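Local coordinates for protein dihydrodipicolinate synthase (Bacillus anthracis, PDB 1XKY) that probably catalyses the condensation of pyruvate with L-aspartate semialdehyde, an early step of the diaminopimelate route to lysine, at residues 10-14 against 168-172; 15-21 against 213-219; 134-138 against 165-169; 143-147 against 173-177. All coordinates share one frame; numbering follows the deposited sequence.

Interaction 1 (10-14 against 168-172); sequences MIDFG and IVAIK. With K (potassium ion), chain F.
Val169 is the bump of this contact. Its two methyls fit a hollow made by Met10, Ile11 and Phe13. Met10 forms one wall. Its chain bends at both chi2 (48°) and chi3 (63°), and this fold brings the thioether end back over the valine. Met10 CE lies 3.6 Å from Val169 CG1, and Met10 SD is 3.9 Å from Val169 CB. The two side chains slide past each other in opposite directions. Ile11 closes the other side of the hollow. Its CG2 branch meets Val169 CG2 at 4.0 Å, the two side chains crossing at about a right angle.

The protein is a TIM barrel, and 168-172 makes up most of its sixth strand. Residues 10-14 lead into the first strand and pass across the N-terminal mouth of the barrel. Phe13 points inward here, among Met142, Pro83 and Tyr195. Its CE2 atom comes 4.3 Å from Ala170 CB, which sits at the ring edge near the ring plane. Val169 CG2 is as near to the same corner of the ring, but its approach is oblique.

No hydrogen bond joins the two segments. Asp12 OD1 accepts from Gly14 N at 2.9 Å, an Asx turn across Phe13. Asp12 also forms a salt bridge with Lys211. Ile168 stands behind the bump, and its O binds a potassium ion at 2.7 Å. Two waters and carbonyl oxygens of Ser163, Ile165 and Glu166 share that ion.

Interaction 2 (15-21 against 213-219); sequences TIATAMV and IVSVASH
Ile16, Ala17 and Thr18 pair in parallel register with Ile213, Val214 and Ser215, joining the first and eighth strands and closing the TIM barrel. The strand bonds around Ser215 are sound. Ala17 O takes Ser215 N at 2.8 Å, and Ser215 O takes Ala19 N at 2.9 Å. On one face Ala17 CB lies 4.0 Å from Val214 CG2. On the other, Ile16 CG2 rests 3.8 Å from Ser218 CB.

The Thr15 end is looser. Thr15 is partly exposed and its side chain turns away, though its O still accepts from Ile213 N. The next bond, Ala17 N to Ile213 O, is weak.

Past the strands, the His219 ring lies against residues 18-21, with Val21 N, Met20 CA and Ala19 O at its edge. Thr18 CG2 sits over one ring face, offset toward the rim, in a CH-pi contact. Thr18 OG1 hydrogen-bonds Ser218 OG at 2.8 Å and also Thr47. Ser215 OG, bound to Asp199, caps the helix start by accepting from Ser218 N.

His219 NE2 donates to Ala19 O at 3.1 Å, almost straight at 176°. The oxygen lies in the ring plane, but the donor stands above the carbonyl plane. This geometry implies that NE2 carries a proton.

Interaction 3 (134-138 against 165-169); sequences AESTP and IENIV. With K (potassium ion), chain F.
Asn167 holds its CG between its own backbone N and carbonyl carbon (chi1 63°), and a modest chi2 of -31° turns the amide so that ND2 faces Ala134 O. The bond is 2.9 Å long and fairly straight at 159°. Ala134 O lies close to the amide plane of Asn167, whereas ND2 stands above the carbonyl plane of Ala134. Thr137 N also reaches Ala134 O, from the opposite face of that plane, so two donors grip this one oxygen. The same ND2 group bonds Leu139 O just beyond the segment.

The apolar part is small. Ala134 CB fits beside Ile168, 3.8 Å from its CG1. It also touches the oxygen branch of the amide, with Asn167 OD1 at 3.7 Å.

The contact joins the C-terminal end of helix 123-135 to the type I turn 165-168 that starts the sixth strand of the TIM barrel. That turn also forms a potassium site. Ile165 O at 2.8 Å and Ile168 O at 2.7 Å bind the ion, Glu166 O is longer at 3.2 Å, and Ser163 O and two waters complete it.

The chemistry divides by side. The asparagine N-H groups answer carbonyls at the helix end and just after it, whose partial negative charge would suit a donor. The carbonyls of Ile165, Glu166 and Ile168 face the cation, held by neutral oxygens alone.

Interaction 4 (143-147 against 173-177); sequences LYNVP and DAGGD
Asn145 and Asp173 form a parallel beta bridge with their CA atoms 4.9 Å apart, and Ala174 N donates to Asn145 O at 2.8 Å just past it. This is where the fifth and sixth strands of the TIM barrel end. Their C-terminal ends line the mouth at which enzymes of this fold place their active sites. Beyond the bridge each chain turns toward its own helix. Val146 takes the N-cap position of helix 147-150. The other segment leads to helix 178-187, which Asp177 caps through a bond to Leu179 N.

The Asn145 and Asp173 side chains lie side by side and point the same way. Each has its CG anti to its backbone N (chi1 -178° and -166°). Their flat groups are turned 73° against each other. Asn145 ND2 donates to Asp173 OD1 at 3.0 Å. The oxygen lies in the amide plane, but the donor meets it from above the carboxylate plane. Asp173 OD1 takes a second bond, from Gly175 N at 2.9 Å, nearly end-on to the C-O bond. This makes an Asx turn, so one oxygen both ties the strands and shapes the loop. The other end of the amide is held as well, since Asn145 OD1 accepts from Ile154 N.

Ala174, one residue past the bridge, meets the Tyr144 ring. Its CB lies 4.0 Å from Tyr144 CE1, at the edge of the ring and in its plane. Val146 CG1 covers one face of that ring, over its centre. Farther along, Pro147 CG rests on the loop backbone, 3.8 Å from Gly175 CA.

How the interactions relate
From the N terminus, residues 10-14 cross the N-terminal mouth of the barrel and reach the sixth strand in interaction 1. Strand 16-19 follows and meets the eighth strand in interaction 2, which closes the barrel. Interactions 1 and 2 cross along the chain, and they touch where Lys172 CD packs on Val214 CG1. Interactions 3 and 4 are local loops that cross each other, and both fall within the span of interaction 2. Interaction 3 ends on the same stretch as interaction 1, sharing Ile168, Val169 and the potassium site. Interaction 4 crosses interaction 1 and joins the C-terminal ends of strands 141-145 and 168-173. Lys172 N and O probably hydrogen-bond Leu143 O and Asn145 N.

Interaction 1 (10-14 against 168-172)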
loop_
_atom_site.group_PDB
_atom_site.type_symbol
_atom_site.label_atom_id
_atom_site.label_comp_id
_atom_site.label_asym_id
_atom_site.label_seq_id
_atom_site.Cartn_x
_atom_site.Cartn_y
_atom_site.Cartn_z
ATOM N N MET A 10 -12.119 17.578 34.348
ATOM C CA MET A 10 -11.730 16.803 33.137
ATOM C C MET A 10 -11.816 15.293 33.411
ATOM O O MET A 10 -11.246 14.787 34.391
ATOM C CB MET A 10 -10.319 17.201 32.688
ATOM C CG MET A 10 -9.745 16.397 31.514
ATOM S SD MET A 10 -10.849 16.187 30.087
ATOM C CE MET A 10 -11.064 17.897 29.549
ATOM N N ILE A 11 -12.534 14.582 32.545
ATOM C CA ILE A 11 -12.688 13.133 32.674
ATOM C C ILE A 11 -11.334 12.420 32.475
ATOM O O ILE A 11 -10.557 12.779 31.595
ATOM C CB ILE A 11 -13.773 12.597 31.700
ATOM C CG1 ILE A 11 -14.194 11.173 32.092
ATOM C CG2 ILE A 11 -13.304 12.680 30.237
ATOM C CD1 ILE A 11 -15.494 10.710 31.448
ATOM N N ASP A 12 -11.050 11.442 33.325
ATOM C CA ASP A 12 -9.771 10.727 33.300
ATOM C C ASP A 12 -10.030 9.253 32.996
ATOM O O ASP A 12 -10.510 8.512 33.850
ATOM C CB ASP A 12 -9.059 10.883 34.647
ATOM C CG ASP A 12 -7.696 10.182 34.698
ATOM O OD1 ASP A 12 -7.207 9.670 33.669
ATOM O OD2 ASP A 12 -7.098 10.161 35.796
ATOM N N PHE A 13 -9.688 8.829 31.784
ATOM C CA PHE A 13 -9.890 7.438 31.376
ATOM C C PHE A 13 -8.776 6.510 31.859
ATOM O O PHE A 13 -8.871 5.305 31.672
ATOM C CB PHE A 13 -10.025 7.332 29.856
ATOM C CG PHE A 13 -11.130 8.162 29.291
ATOM C CD1 PHE A 13 -12.432 8.010 29.749
ATOM C CD2 PHE A 13 -10.881 9.089 28.293
ATOM C CE1 PHE A 13 -13.463 8.772 29.226
ATOM C CE2 PHE A 13 -11.913 9.857 27.766
ATOM C CZ PHE A 13 -13.200 9.696 28.228
ATOM N N GLY A 14 -7.733 7.071 32.466
ATOM C CA GLY A 14 -6.590 6.287 32.939
ATOM C C GLY A 14 -5.678 5.799 31.823
ATOM O O GLY A 14 -5.688 6.343 30.707
ATOM N N ILE A 168 -14.681 17.654 23.145
ATOM C CA ILE A 168 -13.856 16.658 22.443
ATOM C C ILE A 168 -12.488 16.632 23.131
ATOM O O ILE A 168 -11.661 17.538 22.944
ATOM C CB ILE A 168 -13.733 16.933 20.921
ATOM C CG1 ILE A 168 -15.127 17.035 20.290
ATOM C CG2 ILE A 168 -12.918 15.810 20.259
ATOM C CD1 ILE A 168 -15.157 17.248 18.786
ATOM N N VAL A 169 -12.273 15.594 23.938
ATOM C CA VAL A 169 -11.205 15.578 24.942
ATOM C C VAL A 169 -10.084 14.563 24.703
ATOM O O VAL A 169 -9.044 14.616 25.375
ATOM C CB VAL A 169 -11.791 15.366 26.371
ATOM C CG1 VAL A 169 -12.798 16.450 26.705
ATOM C CG2 VAL A 169 -12.433 13.967 26.541
ATOM N N ALA A 170 -10.278 13.649 23.756
ATOM C CA ALA A 170 -9.306 12.581 23.529
ATOM C C ALA A 170 -9.481 11.931 22.163
ATOM O O ALA A 170 -10.499 12.131 21.498
ATOM C CB ALA A 170 -9.408 11.527 24.629
ATOM N N ILE A 171 -8.465 11.168 21.756
ATOM C CA ILE A 171 -8.524 10.367 20.539
ATOM C C ILE A 171 -7.903 8.990 20.791
ATOM O O ILE A 171 -6.867 8.871 21.458
ATOM C CB ILE A 171 -7.856 11.083 19.327
ATOM C CG1 ILE A 171 -7.968 10.234 18.048
ATOM C CG2 ILE A 171 -6.404 11.442 19.632
ATOM C CD1 ILE A 171 -7.746 11.024 16.781
ATOM N N LYS A 172 -8.590 7.958 20.314
ATOM C CA LYS A 172 -8.017 6.619 20.186
ATOM C C LYS A 172 -7.406 6.563 18.793
ATOM O O LYS A 172 -8.128 6.589 17.800
ATOM C CB LYS A 172 -9.104 5.539 20.344
ATOM C CG LYS A 172 -8.621 4.113 20.078
ATOM C CD LYS A 172 -9.747 3.099 20.134
ATOM C CE LYS A 172 -9.228 1.682 19.832
ATOM N NZ LYS A 172 -10.309 0.655 19.927
HETATM K K K F . -11.370 20.021 24.013
HETATM O O HOH W 1 -9.411 18.689 25.732
HETATM O O HOH W 2 -11.191 22.496 24.887
#

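Interaction 2 (15-21 against 213-219)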
loop_
_atom_site.group_PDB
_atom_site.type_symbol
_atom_site.label_atom_id
_atom_site.label_comp_id
_atom_site.label_asym_id
_atom_site.label_seq_id
_atom_site.Cartn_x
_atom_site.Cartn_y
_atom_site.Cartn_z
ATOM N N THR A 15 -4.889 4.767 32.121
ATOM C CA THR A 15 -3.875 4.263 31.189
ATOM C C THR A 15 -4.328 3.059 30.367
ATOM O O THR A 15 -3.771 2.805 29.306
ATOM C CB THR A 15 -2.577 3.868 31.933
ATOM O OG1 THR A 15 -2.909 3.073 33.082
ATOM C CG2 THR A 15 -1.813 5.100 32.372
ATOM N N ILE A 16 -5.301 2.296 30.863
ATOM C CA ILE A 16 -5.815 1.126 30.132
ATOM C C ILE A 16 -7.343 1.125 30.026
ATOM O O ILE A 16 -8.036 0.529 30.852
ATOM C CB ILE A 16 -5.367 -0.207 30.765
ATOM C CG1 ILE A 16 -3.844 -0.223 30.984
ATOM C CG2 ILE A 16 -5.798 -1.383 29.864
ATOM C CD1 ILE A 16 -3.317 -1.458 31.671
ATOM N N ALA A 17 -7.861 1.795 29.000
ATOM C CA ALA A 17 -9.260 1.625 28.623
ATOM C C ALA A 17 -9.380 0.307 27.875
ATOM O O ALA A 17 -8.463 -0.095 27.157
ATOM C CB ALA A 17 -9.747 2.789 27.768
ATOM N N THR A 18 -10.489 -0.393 28.073
ATOM C CA THR A 18 -10.678 -1.678 27.444
ATOM C C THR A 18 -11.869 -1.626 26.510
ATOM O O THR A 18 -12.965 -1.187 26.902
ATOM C CB THR A 18 -10.836 -2.812 28.480
ATOM O OG1 THR A 18 -9.620 -2.930 29.228
ATOM C CG2 THR A 18 -11.137 -4.138 27.801
ATOM N N ALA A 19 -11.609 -2.047 25.268
ATOM C CA ALA A 19 -12.615 -2.202 24.223
ATOM C C ALA A 19 -13.337 -3.520 24.438
ATOM O O ALA A 19 -12.979 -4.547 23.860
ATOM C CB ALA A 19 -11.961 -2.173 22.841
ATOM N N MET A 20 -14.370 -3.474 25.267
ATOM C CA MET A 20 -14.985 -4.682 25.798
ATOM C C MET A 20 -15.800 -5.447 24.767
ATOM O O MET A 20 -16.603 -4.867 24.042
ATOM C CB MET A 20 -15.887 -4.328 26.980
ATOM C CG MET A 20 -16.249 -5.503 27.830
ATOM S SD MET A 20 -17.364 -5.049 29.159
ATOM C CE MET A 20 -18.838 -4.610 28.257
ATOM N N VAL A 21 -15.605 -6.762 24.732
ATOM C CA VAL A 21 -16.467 -7.652 23.966
ATOM C C VAL A 21 -17.893 -7.650 24.526
ATOM O O VAL A 21 -18.127 -7.313 25.689
ATOM C CB VAL A 21 -15.911 -9.119 23.910
ATOM C CG1 VAL A 21 -14.533 -9.139 23.278
ATOM C CG2 VAL A 21 -15.885 -9.773 25.307
ATOM N N ILE A 213 -3.509 3.383 26.408
ATOM C CA ILE A 213 -3.951 2.433 25.394
ATOM C C ILE A 213 -5.436 2.184 25.563
ATOM O O ILE A 213 -5.918 2.047 26.674
ATOM C CB ILE A 213 -3.181 1.079 25.500
ATOM C CG1 ILE A 213 -3.766 0.031 24.541
ATOM C CG2 ILE A 213 -3.225 0.553 26.925
ATOM C CD1 ILE A 213 -3.460 0.223 23.089
ATOM N N VAL A 214 -6.144 2.138 24.448
ATOM C CA VAL A 214 -7.431 1.481 24.374
ATOM C C VAL A 214 -7.287 0.057 23.824
ATOM O O VAL A 214 -6.956 -0.130 22.674
ATOM C CB VAL A 214 -8.439 2.317 23.569
ATOM C CG1 VAL A 214 -9.819 1.675 23.549
ATOM C CG2 VAL A 214 -8.485 3.740 24.089
ATOM N N SER A 215 -7.501 -0.927 24.694
ATOM C CA SER A 215 -6.872 -2.238 24.586
ATOM C C SER A 215 -7.877 -3.332 24.242
ATOM O O SER A 215 -9.016 -3.279 24.644
ATOM C CB SER A 215 -6.135 -2.608 25.880
ATOM O OG SER A 215 -5.549 -3.879 25.829
ATOM N N VAL A 216 -7.405 -4.324 23.508
ATOM C CA VAL A 216 -8.069 -5.603 23.402
ATOM C C VAL A 216 -7.405 -6.687 24.261
ATOM O O VAL A 216 -8.076 -7.459 24.910
ATOM C CB VAL A 216 -8.166 -6.039 21.927
ATOM C CG1 VAL A 216 -8.595 -7.460 21.795
ATOM C CG2 VAL A 216 -9.094 -5.113 21.171
ATOM N N ALA A 217 -6.082 -6.710 24.246
ATOM C CA ALA A 217 -5.286 -7.685 25.017
ATOM C C ALA A 217 -5.519 -7.649 26.526
ATOM O O ALA A 217 -5.317 -8.651 27.212
ATOM C CB ALA A 217 -3.804 -7.497 24.728
ATOM N N SER A 218 -5.923 -6.489 27.032
ATOM C CA SER A 218 -6.279 -6.317 28.438
ATOM C C SER A 218 -7.363 -7.288 28.928
ATOM O O SER A 218 -7.495 -7.491 30.125
ATOM C CB SER A 218 -6.752 -4.883 28.665
ATOM O OG SER A 218 -7.865 -4.620 27.839
ATOM N N HIS A 219 -8.149 -7.862 28.014
ATOM C CA HIS A 219 -9.071 -8.950 28.366
ATOM C C HIS A 219 -8.356 -10.172 28.964
ATOM O O HIS A 219 -8.951 -10.891 29.759
ATOM C CB HIS A 219 -9.865 -9.434 27.151
ATOM C CG HIS A 219 -10.912 -8.478 26.669
ATOM N ND1 HIS A 219 -12.209 -8.511 27.127
ATOM C CD2 HIS A 219 -10.874 -7.514 25.717
ATOM C CE1 HIS A 219 -12.918 -7.586 26.504
ATOM N NE2 HIS A 219 -12.132 -6.969 25.641
#

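Interaction 3 (134-138 against 165-169)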
loop_
_atom_site.group_PDB
_atom_site.type_symbol
_atom_site.label_atom_id
_atom_site.label_comp_id
_atom_site.label_asym_id
_atom_site.label_seq_id
_atom_site.Cartn_x
_atom_site.Cartn_y
_atom_site.Cartn_z
ATOM N N ALA A 134 -20.854 16.082 18.697
ATOM C CA ALA A 134 -20.346 16.648 19.954
ATOM C C ALA A 134 -21.270 17.745 20.504
ATOM O O ALA A 134 -21.532 17.794 21.706
ATOM C CB ALA A 134 -18.936 17.190 19.756
ATOM N N GLU A 135 -21.749 18.613 19.611
ATOM C CA GLU A 135 -22.704 19.682 19.957
ATOM C C GLU A 135 -24.015 19.173 20.547
ATOM O O GLU A 135 -24.700 19.894 21.266
ATOM C CB GLU A 135 -23.037 20.517 18.720
ATOM C CG GLU A 135 -22.037 21.604 18.447
ATOM C CD GLU A 135 -22.287 22.356 17.155
ATOM O OE1 GLU A 135 -23.167 21.943 16.362
ATOM O OE2 GLU A 135 -21.582 23.368 16.932
ATOM N N SER A 136 -24.367 17.938 20.212
ATOM C CA SER A 136 -25.636 17.356 20.592
ATOM C C SER A 136 -25.617 16.774 22.006
ATOM O O SER A 136 -26.656 16.380 22.518
ATOM C CB SER A 136 -26.019 16.272 19.574
ATOM O OG SER A 136 -25.356 15.055 19.848
ATOM N N THR A 137 -24.442 16.705 22.629
ATOM C CA THR A 137 -24.317 16.091 23.953
ATOM C C THR A 137 -23.424 16.911 24.878
ATOM O O THR A 137 -22.440 17.496 24.433
ATOM C CB THR A 137 -23.765 14.630 23.868
ATOM O OG1 THR A 137 -23.860 14.002 25.150
ATOM C CG2 THR A 137 -22.315 14.593 23.398
ATOM N N PRO A 138 -23.763 16.949 26.178
ATOM C CA PRO A 138 -22.869 17.572 27.150
ATOM C C PRO A 138 -21.693 16.670 27.532
ATOM O O PRO A 138 -20.742 17.123 28.174
ATOM C CB PRO A 138 -23.785 17.790 28.354
ATOM C CG PRO A 138 -24.753 16.672 28.266
ATOM C CD PRO A 138 -24.996 16.451 26.817
ATOM N N ILE A 165 -12.896 22.065 20.278
ATOM C CA ILE A 165 -14.277 22.002 20.721
ATOM C C ILE A 165 -14.274 21.477 22.150
ATOM O O ILE A 165 -13.620 20.469 22.443
ATOM C CB ILE A 165 -15.122 21.131 19.798
ATOM C CG1 ILE A 165 -15.166 21.784 18.404
ATOM C CG2 ILE A 165 -16.523 20.936 20.375
ATOM C CD1 ILE A 165 -15.660 20.889 17.321
ATOM N N GLU A 166 -14.993 22.178 23.027
ATOM C CA GLU A 166 -14.895 22.000 24.475
ATOM C C GLU A 166 -14.965 20.535 24.922
ATOM O O GLU A 166 -14.102 20.081 25.671
ATOM C CB GLU A 166 -15.977 22.826 25.181
ATOM C CG GLU A 166 -15.992 22.669 26.684
ATOM C CD GLU A 166 -16.957 23.619 27.371
ATOM O OE1 GLU A 166 -16.613 24.094 28.474
ATOM O OE2 GLU A 166 -18.052 23.891 26.817
ATOM N N ASN A 167 -15.966 19.796 24.457
ATOM C CA ASN A 167 -16.178 18.422 24.950
ATOM C C ASN A 167 -15.496 17.303 24.139
ATOM O O ASN A 167 -15.716 16.127 24.420
ATOM C CB ASN A 167 -17.676 18.133 25.126
ATOM C CG ASN A 167 -18.448 18.190 23.829
ATOM O OD1 ASN A 167 -18.097 18.941 22.919
ATOM N ND2 ASN A 167 -19.513 17.399 23.740
ATOM N N ILE A 168 -14.681 17.654 23.145
ATOM C CA ILE A 168 -13.856 16.658 22.443
ATOM C C ILE A 168 -12.488 16.632 23.131
ATOM O O ILE A 168 -11.661 17.538 22.944
ATOM C CB ILE A 168 -13.733 16.933 20.921
ATOM C CG1 ILE A 168 -15.127 17.035 20.290
ATOM C CG2 ILE A 168 -12.918 15.810 20.259
ATOM C CD1 ILE A 168 -15.157 17.248 18.786
ATOM N N VAL A 169 -12.273 15.594 23.938
ATOM C CA VAL A 169 -11.205 15.578 24.942
ATOM C C VAL A 169 -10.084 14.563 24.703
ATOM O O VAL A 169 -9.044 14.616 25.375
ATOM C CB VAL A 169 -11.791 15.366 26.371
ATOM C CG1 VAL A 169 -12.798 16.450 26.705
ATOM C CG2 VAL A 169 -12.433 13.967 26.541
HETATM K K K F . -11.370 20.021 24.013
HETATM O O HOH W 1 -9.411 18.689 25.732
HETATM O O HOH W 2 -11.191 22.496 24.887
#

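Interaction 4 (143-147 against 173-177)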
loop_
_atom_site.group_PDB
_atom_site.type_symbol
_atom_site.label_atom_id
_atom_site.label_comp_id
_atom_site.label_asym_id
_atom_site.label_seq_id
_atom_site.Cartn_x
_atom_site.Cartn_y
_atom_site.Cartn_z
ATOM N N LEU A 143 -12.549 10.724 19.955
ATOM C CA LEU A 143 -12.494 10.381 18.546
ATOM C C LEU A 143 -11.785 9.039 18.366
ATOM O O LEU A 143 -10.955 8.645 19.186
ATOM C CB LEU A 143 -11.743 11.463 17.776
ATOM C CG LEU A 143 -12.244 12.901 17.857
ATOM C CD1 LEU A 143 -11.278 13.801 17.109
ATOM C CD2 LEU A 143 -13.643 13.038 17.297
ATOM N N TYR A 144 -12.104 8.345 17.281
ATOM C CA TYR A 144 -11.486 7.063 16.985
ATOM C C TYR A 144 -11.005 7.060 15.539
ATOM O O TYR A 144 -11.809 7.016 14.600
ATOM C CB TYR A 144 -12.486 5.936 17.274
ATOM C CG TYR A 144 -12.001 4.511 17.069
ATOM C CD1 TYR A 144 -10.650 4.201 16.891
ATOM C CD2 TYR A 144 -12.914 3.455 17.108
ATOM C CE1 TYR A 144 -10.232 2.887 16.726
ATOM C CE2 TYR A 144 -12.504 2.141 16.942
ATOM C CZ TYR A 144 -11.166 1.863 16.751
ATOM O OH TYR A 144 -10.768 0.554 16.593
ATOM N N ASN A 145 -9.683 7.138 15.383
ATOM C CA ASN A 145 -9.025 7.047 14.080
ATOM C C ASN A 145 -8.654 5.587 13.811
ATOM O O ASN A 145 -7.902 4.974 14.580
ATOM C CB ASN A 145 -7.768 7.922 14.068
ATOM C CG ASN A 145 -7.062 7.925 12.729
ATOM O OD1 ASN A 145 -7.668 8.178 11.688
ATOM N ND2 ASN A 145 -5.768 7.644 12.750
ATOM N N VAL A 146 -9.208 5.033 12.737
ATOM C CA VAL A 146 -9.022 3.621 12.421
ATOM C C VAL A 146 -9.048 3.385 10.904
ATOM O O VAL A 146 -9.994 2.788 10.365
ATOM C CB VAL A 146 -10.032 2.743 13.200
ATOM C CG1 VAL A 146 -11.487 3.065 12.816
ATOM C CG2 VAL A 146 -9.715 1.261 13.034
ATOM N N PRO A 147 -8.005 3.877 10.204
ATOM C CA PRO A 147 -7.934 3.745 8.747
ATOM C C PRO A 147 -7.935 2.292 8.288
ATOM O O PRO A 147 -8.376 2.000 7.180
ATOM C CB PRO A 147 -6.605 4.441 8.395
ATOM C CG PRO A 147 -5.822 4.413 9.653
ATOM C CD PRO A 147 -6.825 4.594 10.728
ATOM N N ASP A 173 -6.081 6.508 18.714
ATOM C CA ASP A 173 -5.406 6.537 17.412
ATOM C C ASP A 173 -4.903 5.156 17.005
ATOM O O ASP A 173 -3.816 4.734 17.412
ATOM C CB ASP A 173 -4.251 7.555 17.417
ATOM C CG ASP A 173 -3.748 7.872 16.007
ATOM O OD1 ASP A 173 -4.010 7.077 15.076
ATOM O OD2 ASP A 173 -3.080 8.915 15.833
ATOM N N ALA A 174 -5.696 4.464 16.187
ATOM C CA ALA A 174 -5.297 3.173 15.619
ATOM C C ALA A 174 -4.695 3.303 14.206
ATOM O O ALA A 174 -4.715 2.353 13.414
ATOM C CB ALA A 174 -6.472 2.215 15.618
ATOM N N GLY A 175 -4.138 4.470 13.896
ATOM C CA GLY A 175 -3.464 4.684 12.614
ATOM C C GLY A 175 -2.149 3.931 12.476
ATOM O O GLY A 175 -1.620 3.807 11.370
ATOM N N GLY A 176 -1.608 3.455 13.596
ATOM C CA GLY A 176 -0.379 2.672 13.607
ATOM C C GLY A 176 0.883 3.501 13.464
ATOM O O GLY A 176 1.955 2.959 13.235
ATOM N N ASP A 177 0.763 4.812 13.636
ATOM C CA ASP A 177 1.844 5.734 13.340
ATOM C C ASP A 177 2.106 6.622 14.548
ATOM O O ASP A 177 1.349 7.563 14.811
ATOM C CB ASP A 177 1.474 6.574 12.112
ATOM C CG ASP A 177 2.632 7.409 11.592
ATOM O OD1 ASP A 177 3.540 7.760 12.374
ATOM O OD2 ASP A 177 2.633 7.722 10.384
#